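Long-range contacts in xylan esterase 1 (Thermoanaerobacterium sp. 'JW/SL YS485', PDB 3FCY), which probably removes acetyl groups from xylan and related acetylated substrates, as a family CE7 carbohydrate esterase with an alpha/beta-hydrolase fold: residues 36-41 with 305-310; 41-46 with 236-241; 45-50 with 274-279; 163-168 with 250-255. All coordinates share one frame; numbering follows the deposited sequence.

Interaction 1 of 4, residues 36-41 with 305-310; sequences KLREYT and TVFAAY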
# COMPACT_ATOMS: atom_id res chain seq x y z
N LYS A 36 -16.67 -7.48 -26.40
CA LYS A 36 -16.62 -6.14 -26.99
C LYS A 36 -15.22 -5.70 -27.40
O LYS A 36 -15.06 -4.88 -28.30
CB LYS A 36 -17.26 -5.14 -26.02
CG LYS A 36 -18.75 -5.41 -25.84
CD LYS A 36 -19.39 -4.53 -24.78
CE LYS A 36 -20.86 -4.89 -24.62
NZ LYS A 36 -21.51 -4.18 -23.48
N LEU A 37 -14.19 -6.25 -26.75
CA LEU A 37 -12.82 -5.91 -27.10
C LEU A 37 -12.60 -6.31 -28.56
O LEU A 37 -12.03 -5.56 -29.34
CB LEU A 37 -11.83 -6.68 -26.22
CG LEU A 37 -11.75 -6.31 -24.74
CD1 LEU A 37 -10.88 -7.32 -24.00
CD2 LEU A 37 -11.18 -4.91 -24.60
N ARG A 38 -13.08 -7.50 -28.90
CA ARG A 38 -12.97 -8.04 -30.25
C ARG A 38 -13.44 -7.06 -31.33
O ARG A 38 -12.93 -7.07 -32.45
CB ARG A 38 -13.80 -9.32 -30.37
CG ARG A 38 -13.49 -10.41 -29.35
CD ARG A 38 -12.25 -11.19 -29.72
NE ARG A 38 -12.08 -12.38 -28.88
CZ ARG A 38 -11.02 -13.18 -28.93
NH1 ARG A 38 -10.04 -12.92 -29.78
NH2 ARG A 38 -10.95 -14.24 -28.14
N GLU A 39 -14.40 -6.21 -30.98
CA GLU A 39 -14.95 -5.24 -31.93
C GLU A 39 -14.44 -3.81 -31.78
O GLU A 39 -14.64 -2.98 -32.66
CB GLU A 39 -16.47 -5.24 -31.81
CG GLU A 39 -17.09 -6.62 -31.74
CD GLU A 39 -17.73 -7.04 -33.04
OE1 GLU A 39 -17.01 -7.18 -34.06
OE2 GLU A 39 -18.97 -7.22 -33.05
N TYR A 40 -13.79 -3.52 -30.66
CA TYR A 40 -13.28 -2.17 -30.40
C TYR A 40 -12.15 -1.77 -31.36
O TYR A 40 -11.15 -2.49 -31.49
CB TYR A 40 -12.80 -2.09 -28.95
CG TYR A 40 -12.21 -0.75 -28.58
CD1 TYR A 40 -13.00 0.40 -28.54
CD2 TYR A 40 -10.86 -0.63 -28.25
CE1 TYR A 40 -12.46 1.63 -28.19
CE2 TYR A 40 -10.31 0.59 -27.89
CZ TYR A 40 -11.11 1.72 -27.86
OH TYR A 40 -10.56 2.92 -27.50
N THR A 41 -12.30 -0.62 -32.00
CA THR A 41 -11.31 -0.14 -32.96
C THR A 41 -10.54 1.11 -32.54
O THR A 41 -9.81 1.69 -33.34
CB THR A 41 -11.95 0.13 -34.33
OG1 THR A 41 -13.04 1.04 -34.18
CG2 THR A 41 -12.47 -1.18 -34.94
N THR A 305 -6.90 -0.94 -25.44
CA THR A 305 -5.93 -0.23 -26.27
C THR A 305 -5.13 -1.22 -27.11
O THR A 305 -4.68 -0.90 -28.21
CB THR A 305 -4.95 0.62 -25.43
OG1 THR A 305 -4.16 -0.24 -24.60
CG2 THR A 305 -5.72 1.60 -24.56
N VAL A 306 -4.95 -2.43 -26.58
CA VAL A 306 -4.21 -3.46 -27.30
C VAL A 306 -5.07 -3.98 -28.46
O VAL A 306 -4.58 -4.16 -29.57
CB VAL A 306 -3.82 -4.63 -26.36
CG1 VAL A 306 -3.20 -5.78 -27.15
CG2 VAL A 306 -2.84 -4.12 -25.31
N PHE A 307 -6.36 -4.22 -28.20
CA PHE A 307 -7.24 -4.70 -29.25
C PHE A 307 -7.46 -3.64 -30.32
O PHE A 307 -7.71 -3.97 -31.48
CB PHE A 307 -8.58 -5.17 -28.69
CG PHE A 307 -8.61 -6.63 -28.35
CD1 PHE A 307 -8.31 -7.07 -27.07
CD2 PHE A 307 -8.88 -7.58 -29.33
CE1 PHE A 307 -8.28 -8.43 -26.76
CE2 PHE A 307 -8.85 -8.95 -29.04
CZ PHE A 307 -8.55 -9.37 -27.75
N ALA A 308 -7.37 -2.38 -29.94
CA ALA A 308 -7.55 -1.29 -30.90
C ALA A 308 -6.45 -1.39 -31.96
O ALA A 308 -6.70 -1.22 -33.16
CB ALA A 308 -7.49 0.06 -30.20
N ALA A 309 -5.22 -1.65 -31.52
CA ALA A 309 -4.11 -1.77 -32.46
C ALA A 309 -4.31 -3.03 -33.29
O ALA A 309 -4.17 -3.01 -34.50
CB ALA A 309 -2.79 -1.85 -31.70
N TYR A 310 -4.63 -4.13 -32.61
CA TYR A 310 -4.86 -5.41 -33.28
C TYR A 310 -5.95 -5.31 -34.35
O TYR A 310 -5.80 -5.81 -35.46
CB TYR A 310 -5.26 -6.47 -32.25
CG TYR A 310 -5.55 -7.82 -32.85
CD1 TYR A 310 -4.52 -8.65 -33.30
CD2 TYR A 310 -6.86 -8.28 -32.98
CE1 TYR A 310 -4.79 -9.89 -33.87
CE2 TYR A 310 -7.15 -9.52 -33.55
CZ TYR A 310 -6.10 -10.32 -33.99
OH TYR A 310 -6.38 -11.55 -34.54
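L37 and F307 meet where the N-terminal part of the chain leans on helix 303-310, one of the helices that flank the central sheet of this alpha/beta-hydrolase fold. F307 can be followed from CB to its rim. Its CB lies 3.5 Å from the backbone oxygen L37 O, and its CG and CD2 stay beside that same carbonyl. CD1 then passes beneath L37 CB at 3.6 Å. This methylene sits over one face of the ring, offset toward the rim, in a CH-pi contact 4.0 Å from the F307 centroid. Further out, F307 CE1 touches L37 CD1, and F307 CE2 comes within 4.1 Å of R38 CD. The two hydrophobic side chains cross at about a right angle, and a flat aromatic suits this place, since one face receives L37 while V294 and I319 of the sheet also touch the side chain. An alanine here is likely to open a gap between L37 and those strands and leave the aliphatic part of R38 with less to lie on. Beyond F307 the small A308 lets the backbones close to 4.4 Å between T41 CA and A308 CA. Y40 turns its CG away from the backbone N (chi1 178°), which carries the ring across A308, while its hydroxyl bonds to D236 and T43. The carbon Y40 CE2 rests 3.7 Å from the methyl A308 CB.

Interaction 2 of 4, residues 41-46 with 236-241; sequences TGTNPC and DYKRVW
D236 and N44 use nearly the same first torsion to reach across to each other's segment: in both, CG points far from the backbone N (chi1 -155° in D236, -157° in N44), and the polar group is carried over to the opposite backbone. D236 OD1 thereby collects two consecutive N-H groups. T43 N approaches D236 OD1 at 2.7 Å on the syn side, somewhat out of the carboxylate plane. N44 N arrives almost in line with the C-O bond of the same oxygen, 2.8 Å from D236 OD1, and the N-H...O angle is nearly straight at 173°. An aspartate suits the place because a single carboxylate oxygen can accept two neighbouring N-H groups of an irregular loop, leaving the other for Y40 OH. The favour is returned by N44, whose OD1 accepts from K238 N at 2.8 Å, the donor being tilted from the carbonyl plane. That N-H belongs to the first turn of helix 237-242, where the helix itself offers no acceptor. The amide end of N44 is fixed further by F271 O, which takes a hydrogen bond from ND2. G42 CA comes within 3.5 Å of D236 OD2; the backbone angles of G42 would drive a CB into the carbonyl oxygen of T41, so glycine fits here. T43 CG2 lies 3.8 Å from K238 CG, an apolar touch beside the polar exchange. Such reciprocal side-chain-to-backbone bonding pins a loop to a helix start, here the first helix of the insertion between strands 226-230 and 289-295, a common site of lid elements in alpha/beta hydrolases.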
# COMPACT_ATOMS: atom_id res chain seq x y z
N THR A 41 -12.30 -0.62 -32.00
CA THR A 41 -11.31 -0.14 -32.96
C THR A 41 -10.54 1.11 -32.54
O THR A 41 -9.81 1.69 -33.34
CB THR A 41 -11.95 0.13 -34.33
OG1 THR A 41 -13.04 1.04 -34.18
CG2 THR A 41 -12.47 -1.18 -34.94
N GLY A 42 -10.70 1.55 -31.30
CA GLY A 42 -9.96 2.72 -30.85
C GLY A 42 -10.78 3.97 -30.56
O GLY A 42 -11.93 4.09 -30.99
N THR A 43 -10.16 4.89 -29.83
CA THR A 43 -10.81 6.14 -29.46
C THR A 43 -9.96 7.36 -29.79
O THR A 43 -10.49 8.41 -30.17
CB THR A 43 -11.14 6.17 -27.94
OG1 THR A 43 -11.93 5.03 -27.60
CG2 THR A 43 -11.90 7.44 -27.58
N ASN A 44 -8.65 7.25 -29.63
CA ASN A 44 -7.77 8.38 -29.90
C ASN A 44 -7.90 8.82 -31.36
O ASN A 44 -7.88 8.00 -32.27
CB ASN A 44 -6.31 8.01 -29.61
CG ASN A 44 -5.46 9.24 -29.34
OD1 ASN A 44 -5.45 9.76 -28.23
ND2 ASN A 44 -4.76 9.71 -30.37
N PRO A 45 -8.02 10.14 -31.59
CA PRO A 45 -8.15 10.65 -32.95
C PRO A 45 -6.92 10.38 -33.81
O PRO A 45 -5.86 9.99 -33.31
CB PRO A 45 -8.37 12.15 -32.74
CG PRO A 45 -9.02 12.22 -31.39
CD PRO A 45 -8.21 11.21 -30.60
N CYS A 46 -7.08 10.59 -35.12
CA CYS A 46 -5.99 10.40 -36.07
C CYS A 46 -5.93 11.67 -36.91
O CYS A 46 -6.90 12.04 -37.57
CB CYS A 46 -6.28 9.20 -36.98
SG CYS A 46 -4.95 8.84 -38.15
N ASP A 236 -3.71 4.12 -28.69
CA ASP A 236 -5.01 4.61 -28.25
C ASP A 236 -4.94 5.43 -26.95
O ASP A 236 -5.65 5.15 -25.99
CB ASP A 236 -5.91 3.38 -28.06
CG ASP A 236 -7.38 3.69 -28.20
OD1 ASP A 236 -7.75 4.79 -28.66
OD2 ASP A 236 -8.18 2.80 -27.85
N TYR A 237 -4.08 6.44 -26.95
CA TYR A 237 -3.88 7.30 -25.77
C TYR A 237 -5.16 7.77 -25.08
O TYR A 237 -5.32 7.57 -23.88
CB TYR A 237 -3.02 8.51 -26.16
CG TYR A 237 -1.66 8.12 -26.70
CD1 TYR A 237 -0.70 7.52 -25.87
CD2 TYR A 237 -1.33 8.33 -28.04
CE1 TYR A 237 0.54 7.14 -26.38
CE2 TYR A 237 -0.09 7.96 -28.55
CZ TYR A 237 0.84 7.36 -27.71
OH TYR A 237 2.05 6.99 -28.23
N LYS A 238 -6.07 8.37 -25.84
CA LYS A 238 -7.33 8.87 -25.28
C LYS A 238 -8.10 7.81 -24.49
O LYS A 238 -8.69 8.11 -23.44
CB LYS A 238 -8.21 9.41 -26.42
CG LYS A 238 -9.59 9.96 -25.99
CD LYS A 238 -9.48 11.32 -25.30
CE LYS A 238 -10.82 12.06 -25.30
NZ LYS A 238 -11.93 11.34 -24.60
N ARG A 239 -8.09 6.58 -24.98
CA ARG A 239 -8.78 5.49 -24.30
C ARG A 239 -8.21 5.28 -22.90
O ARG A 239 -8.95 5.12 -21.93
CB ARG A 239 -8.66 4.19 -25.11
CG ARG A 239 -9.25 2.97 -24.43
CD ARG A 239 -10.74 3.12 -24.17
NE ARG A 239 -11.30 1.90 -23.60
CZ ARG A 239 -12.54 1.78 -23.14
NH1 ARG A 239 -13.37 2.81 -23.17
NH2 ARG A 239 -12.95 0.62 -22.63
N VAL A 240 -6.88 5.26 -22.81
CA VAL A 240 -6.21 5.08 -21.52
C VAL A 240 -6.69 6.16 -20.54
O VAL A 240 -7.00 5.87 -19.38
CB VAL A 240 -4.68 5.21 -21.67
CG1 VAL A 240 -4.01 5.06 -20.30
CG2 VAL A 240 -4.16 4.16 -22.64
N TRP A 241 -6.75 7.40 -21.01
CA TRP A 241 -7.17 8.51 -20.18
C TRP A 241 -8.64 8.36 -19.77
O TRP A 241 -9.00 8.63 -18.62
CB TRP A 241 -6.96 9.83 -20.92
CG TRP A 241 -7.43 11.03 -20.15
CD1 TRP A 241 -6.78 11.66 -19.13
CD2 TRP A 241 -8.70 11.68 -20.28
NE1 TRP A 241 -7.57 12.67 -18.61
CE2 TRP A 241 -8.75 12.70 -19.30
CE3 TRP A 241 -9.80 11.49 -21.14
CZ2 TRP A 241 -9.87 13.53 -19.15
CZ3 TRP A 241 -10.91 12.33 -20.98
CH2 TRP A 241 -10.93 13.33 -20.00

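Interaction 3 of 4, residues 45-50 with 274-279; sequences PCPEDF and LGYIDV
Y276 lies with one face over P47 and its hydroxyl on D49, giving up more surface to the contact than any other residue. The atom P47 CG stands over the middle of the ring, 3.5 Å from the Y276 centroid and only 8° off the normal, a close CH-pi contact; P47 CB reaches Y276 CE1 at 3.4 Å. A proline is apt because its rigid, slightly polarised methylenes present a flat apolar surface. At the far end Y276 OH donates to D49 OD1 at 2.6 Å, entering on the syn lone pair of that oxygen, with carboxylate and ring planes steeply inclined. D49 gains this position by placing CG between its backbone N and carbonyl carbon (chi1 64°). A phenylalanine in place of Y276 could keep the CH-pi contact with P47 but would probably leave the D49 carboxylate without its mate. F50, which buries the most after Y276, sets its CE1 3.4 Å from the oxygen G275 O, near the plane of its own ring. G275 must be bare, since a CB there would collide with P45 O and P47 CD; instead its CA makes a CH...O contact with P45 O at 3.5 Å. Y53 stacks on the tyrosine ring, and W54 NE1 bonds to Y276 O. This is a proline-tyrosine CH-pi contact beside a type I beta turn, P47 to F50, that leads straight into helix 50-62.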
# COMPACT_ATOMS: atom_id res chain seq x y z
N PRO A 45 -8.02 10.14 -31.59
CA PRO A 45 -8.15 10.65 -32.95
C PRO A 45 -6.92 10.38 -33.81
O PRO A 45 -5.86 9.99 -33.31
CB PRO A 45 -8.37 12.15 -32.74
CG PRO A 45 -9.02 12.22 -31.39
CD PRO A 45 -8.21 11.21 -30.60
N CYS A 46 -7.08 10.59 -35.12
CA CYS A 46 -5.99 10.40 -36.07
C CYS A 46 -5.93 11.67 -36.91
O CYS A 46 -6.90 12.04 -37.57
CB CYS A 46 -6.28 9.20 -36.98
SG CYS A 46 -4.95 8.84 -38.15
N PRO A 47 -4.79 12.38 -36.88
CA PRO A 47 -4.67 13.61 -37.66
C PRO A 47 -5.08 13.42 -39.12
O PRO A 47 -4.87 12.35 -39.69
CB PRO A 47 -3.18 13.95 -37.53
CG PRO A 47 -2.84 13.41 -36.17
CD PRO A 47 -3.53 12.07 -36.18
N GLU A 48 -5.68 14.45 -39.70
CA GLU A 48 -6.11 14.39 -41.09
C GLU A 48 -4.94 14.27 -42.05
O GLU A 48 -5.08 13.73 -43.14
CB GLU A 48 -6.95 15.61 -41.44
CG GLU A 48 -8.43 15.40 -41.23
CD GLU A 48 -8.95 14.23 -42.04
OE1 GLU A 48 -8.89 14.30 -43.29
OE2 GLU A 48 -9.43 13.24 -41.44
N ASP A 49 -3.79 14.79 -41.65
CA ASP A 49 -2.60 14.74 -42.48
C ASP A 49 -1.64 13.66 -42.00
O ASP A 49 -0.43 13.72 -42.23
CB ASP A 49 -1.89 16.11 -42.46
CG ASP A 49 -1.38 16.47 -41.07
OD1 ASP A 49 -2.05 16.12 -40.08
OD2 ASP A 49 -0.31 17.11 -40.98
N PHE A 50 -2.20 12.65 -41.32
CA PHE A 50 -1.41 11.54 -40.79
C PHE A 50 -0.47 10.95 -41.84
O PHE A 50 0.73 10.81 -41.61
CB PHE A 50 -2.34 10.43 -40.26
CG PHE A 50 -1.61 9.31 -39.57
CD1 PHE A 50 -1.22 9.43 -38.24
CD2 PHE A 50 -1.28 8.14 -40.26
CE1 PHE A 50 -0.52 8.41 -37.60
CE2 PHE A 50 -0.57 7.11 -39.62
CZ PHE A 50 -0.19 7.25 -38.30
N LEU A 274 -1.20 13.62 -30.44
CA LEU A 274 -0.64 12.34 -29.97
C LEU A 274 -1.01 11.26 -30.98
O LEU A 274 -0.42 10.17 -31.00
CB LEU A 274 -1.20 11.99 -28.59
CG LEU A 274 -0.69 12.82 -27.40
CD1 LEU A 274 -1.43 12.42 -26.14
CD2 LEU A 274 0.81 12.62 -27.23
N GLY A 275 -2.00 11.56 -31.82
CA GLY A 275 -2.43 10.61 -32.83
C GLY A 275 -1.33 10.28 -33.81
O GLY A 275 -1.33 9.21 -34.42
N TYR A 276 -0.38 11.20 -33.97
CA TYR A 276 0.74 10.98 -34.89
C TYR A 276 1.62 9.82 -34.45
O TYR A 276 2.25 9.16 -35.29
CB TYR A 276 1.61 12.23 -34.99
CG TYR A 276 1.00 13.36 -35.78
CD1 TYR A 276 0.69 13.20 -37.13
CD2 TYR A 276 0.76 14.59 -35.18
CE1 TYR A 276 0.15 14.26 -37.87
CE2 TYR A 276 0.22 15.65 -35.91
CZ TYR A 276 -0.08 15.48 -37.25
OH TYR A 276 -0.61 16.53 -37.97
N ILE A 277 1.67 9.57 -33.15
CA ILE A 277 2.49 8.48 -32.63
C ILE A 277 1.68 7.40 -31.94
O ILE A 277 2.16 6.71 -31.04
CB ILE A 277 3.57 9.02 -31.65
CG1 ILE A 277 2.91 9.77 -30.49
CG2 ILE A 277 4.52 9.95 -32.40
CD1 ILE A 277 3.90 10.24 -29.43
N ASP A 278 0.43 7.25 -32.39
CA ASP A 278 -0.48 6.24 -31.87
C ASP A 278 -0.34 5.06 -32.82
O ASP A 278 -0.82 5.12 -33.96
CB ASP A 278 -1.92 6.78 -31.91
CG ASP A 278 -2.93 5.80 -31.33
OD1 ASP A 278 -2.61 4.60 -31.23
OD2 ASP A 278 -4.05 6.24 -31.00
N VAL A 279 0.31 3.99 -32.37
CA VAL A 279 0.51 2.82 -33.24
C VAL A 279 -0.76 2.23 -33.83
O VAL A 279 -0.71 1.58 -34.88
CB VAL A 279 1.29 1.69 -32.52
CG1 VAL A 279 2.69 2.16 -32.17
CG2 VAL A 279 0.54 1.23 -31.27

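Interaction 4 of 4, residues 163-168 with 250-255; sequences HIIRGL and YQEITD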
# COMPACT_ATOMS: atom_id res chain seq x y z
N HIS A 163 8.77 10.32 -22.60
CA HIS A 163 9.12 10.53 -24.00
C HIS A 163 7.87 10.68 -24.88
O HIS A 163 7.96 11.19 -26.00
CB HIS A 163 9.98 9.38 -24.51
CG HIS A 163 11.43 9.51 -24.16
ND1 HIS A 163 12.35 8.50 -24.40
CD2 HIS A 163 12.13 10.53 -23.61
CE1 HIS A 163 13.55 8.91 -24.02
NE2 HIS A 163 13.44 10.14 -23.54
N ILE A 164 6.72 10.24 -24.37
CA ILE A 164 5.48 10.36 -25.14
C ILE A 164 5.11 11.83 -25.35
O ILE A 164 4.72 12.22 -26.45
CB ILE A 164 4.31 9.67 -24.41
CG1 ILE A 164 4.57 8.16 -24.32
CG2 ILE A 164 3.00 9.95 -25.15
CD1 ILE A 164 3.48 7.39 -23.60
N ILE A 165 5.24 12.64 -24.30
CA ILE A 165 4.92 14.06 -24.39
C ILE A 165 6.14 14.90 -24.74
O ILE A 165 6.05 16.12 -24.80
CB ILE A 165 4.32 14.60 -23.07
CG1 ILE A 165 5.34 14.46 -21.93
CG2 ILE A 165 3.03 13.86 -22.73
CD1 ILE A 165 4.92 15.15 -20.65
N ARG A 166 7.28 14.25 -24.97
CA ARG A 166 8.50 14.97 -25.32
C ARG A 166 8.35 15.58 -26.72
O ARG A 166 8.23 14.87 -27.71
CB ARG A 166 9.70 14.01 -25.29
CG ARG A 166 11.08 14.68 -25.39
CD ARG A 166 11.33 15.66 -24.24
NE ARG A 166 11.21 15.02 -22.93
CZ ARG A 166 12.16 14.29 -22.35
NH1 ARG A 166 13.33 14.11 -22.94
NH2 ARG A 166 11.92 13.72 -21.17
N GLY A 167 8.36 16.91 -26.78
CA GLY A 167 8.20 17.60 -28.05
C GLY A 167 6.74 17.84 -28.39
O GLY A 167 6.41 18.29 -29.49
N LEU A 168 5.85 17.53 -27.45
CA LEU A 168 4.42 17.70 -27.67
C LEU A 168 4.03 19.18 -27.86
O LEU A 168 3.10 19.48 -28.61
CB LEU A 168 3.64 17.09 -26.50
CG LEU A 168 2.10 17.09 -26.60
CD1 LEU A 168 1.65 16.34 -27.85
CD2 LEU A 168 1.52 16.44 -25.36
N TYR A 250 1.68 5.41 -18.40
CA TYR A 250 1.03 6.54 -19.08
C TYR A 250 0.82 7.76 -18.18
O TYR A 250 0.07 8.67 -18.54
CB TYR A 250 -0.31 6.09 -19.65
CG TYR A 250 -0.23 5.24 -20.90
CD1 TYR A 250 0.22 5.79 -22.11
CD2 TYR A 250 -0.64 3.91 -20.89
CE1 TYR A 250 0.25 5.02 -23.28
CE2 TYR A 250 -0.61 3.13 -22.06
CZ TYR A 250 -0.16 3.70 -23.25
OH TYR A 250 -0.14 2.95 -24.41
N GLN A 251 1.47 7.78 -17.02
CA GLN A 251 1.33 8.89 -16.07
C GLN A 251 1.61 10.27 -16.67
O GLN A 251 0.96 11.25 -16.31
CB GLN A 251 2.27 8.66 -14.88
CG GLN A 251 2.26 9.79 -13.84
CD GLN A 251 0.91 9.95 -13.16
OE1 GLN A 251 0.35 8.99 -12.64
NE2 GLN A 251 0.39 11.16 -13.16
N GLU A 252 2.58 10.34 -17.58
CA GLU A 252 2.95 11.61 -18.19
C GLU A 252 1.82 12.33 -18.92
O GLU A 252 1.83 13.55 -19.02
CB GLU A 252 4.14 11.41 -19.13
CG GLU A 252 3.85 10.56 -20.36
CD GLU A 252 5.12 10.05 -20.99
OE1 GLU A 252 5.68 9.04 -20.49
OE2 GLU A 252 5.58 10.65 -21.98
N ILE A 253 0.85 11.58 -19.42
CA ILE A 253 -0.28 12.21 -20.11
C ILE A 253 -1.08 13.00 -19.08
O ILE A 253 -1.55 14.11 -19.36
CB ILE A 253 -1.19 11.16 -20.77
CG1 ILE A 253 -0.45 10.52 -21.95
CG2 ILE A 253 -2.48 11.82 -21.23
CD1 ILE A 253 -1.19 9.36 -22.56
N THR A 254 -1.22 12.44 -17.89
CA THR A 254 -1.93 13.11 -16.80
C THR A 254 -1.09 14.30 -16.34
O THR A 254 -1.62 15.40 -16.14
CB THR A 254 -2.17 12.15 -15.61
OG1 THR A 254 -3.21 11.23 -15.94
CG2 THR A 254 -2.56 12.93 -14.35
N ASP A 255 0.22 14.10 -16.20
CA ASP A 255 1.11 15.18 -15.77
C ASP A 255 1.00 16.35 -16.75
O ASP A 255 0.95 17.52 -16.34
CB ASP A 255 2.57 14.73 -15.73
CG ASP A 255 2.84 13.69 -14.65
OD1 ASP A 255 1.98 13.50 -13.76
OD2 ASP A 255 3.93 13.08 -14.69
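E252 crosses I164 at about a right angle and runs antiparallel to the side chain of I165, which brings its carboxylate up to the loop backbone. The chain turns toward that loop from a CG placed between the backbone N and the carbonyl carbon (chi1 67°), then runs extended. E252 OE2 is met by I165 N at 3.1 Å, nearly in line with the C-O bond; I164 N also donates to E252 OE2, at 2.7 Å, but its angle makes that bond weak. The carboxylate so holds the start of a type II beta turn, I165 to L168, in which G167 takes backbone angles that would crowd a CB. This loop precedes helix 176-192 and packs on helix 251-260 of the insertion in the alpha/beta-hydrolase fold. The other oxygen, E252 OE1, is hydrogen-bonded to Y117 OH, a residue predicted to bind substrate, so E252 probably helps to position it. Branched aliphatic side chains fit round the glutamate stem: I165 CD1 lies 4.1 Å from E252 CB. I164 and Y250 likewise cross at about a right angle, with I164 CD1 3.9 Å from Y250 CD1, while Y250 OH is held by the backbone of L234 and S235.

In the fold
From the N terminus, residues 36-41 take part first: interaction 1 joins them to helix 303-310 and closes the longest loop, inside which the other three lie. The chain then runs straight into interaction 2, sharing T41, and on into interaction 3, sharing P45 and C46; these bind one loop successively to helix 237-242 and to the turn before helix 279-282. Interaction 4 comes from the loop ahead of helix 176-192, is nested inside interaction 3 and crosses interaction 2. Interactions 2 and 3 fasten the N-terminal part to the region between strands 226-230 and 289-295, interaction 4 adds the 163-168 loop to it, and interaction 1 ties the same N-terminal part to helix 303-310.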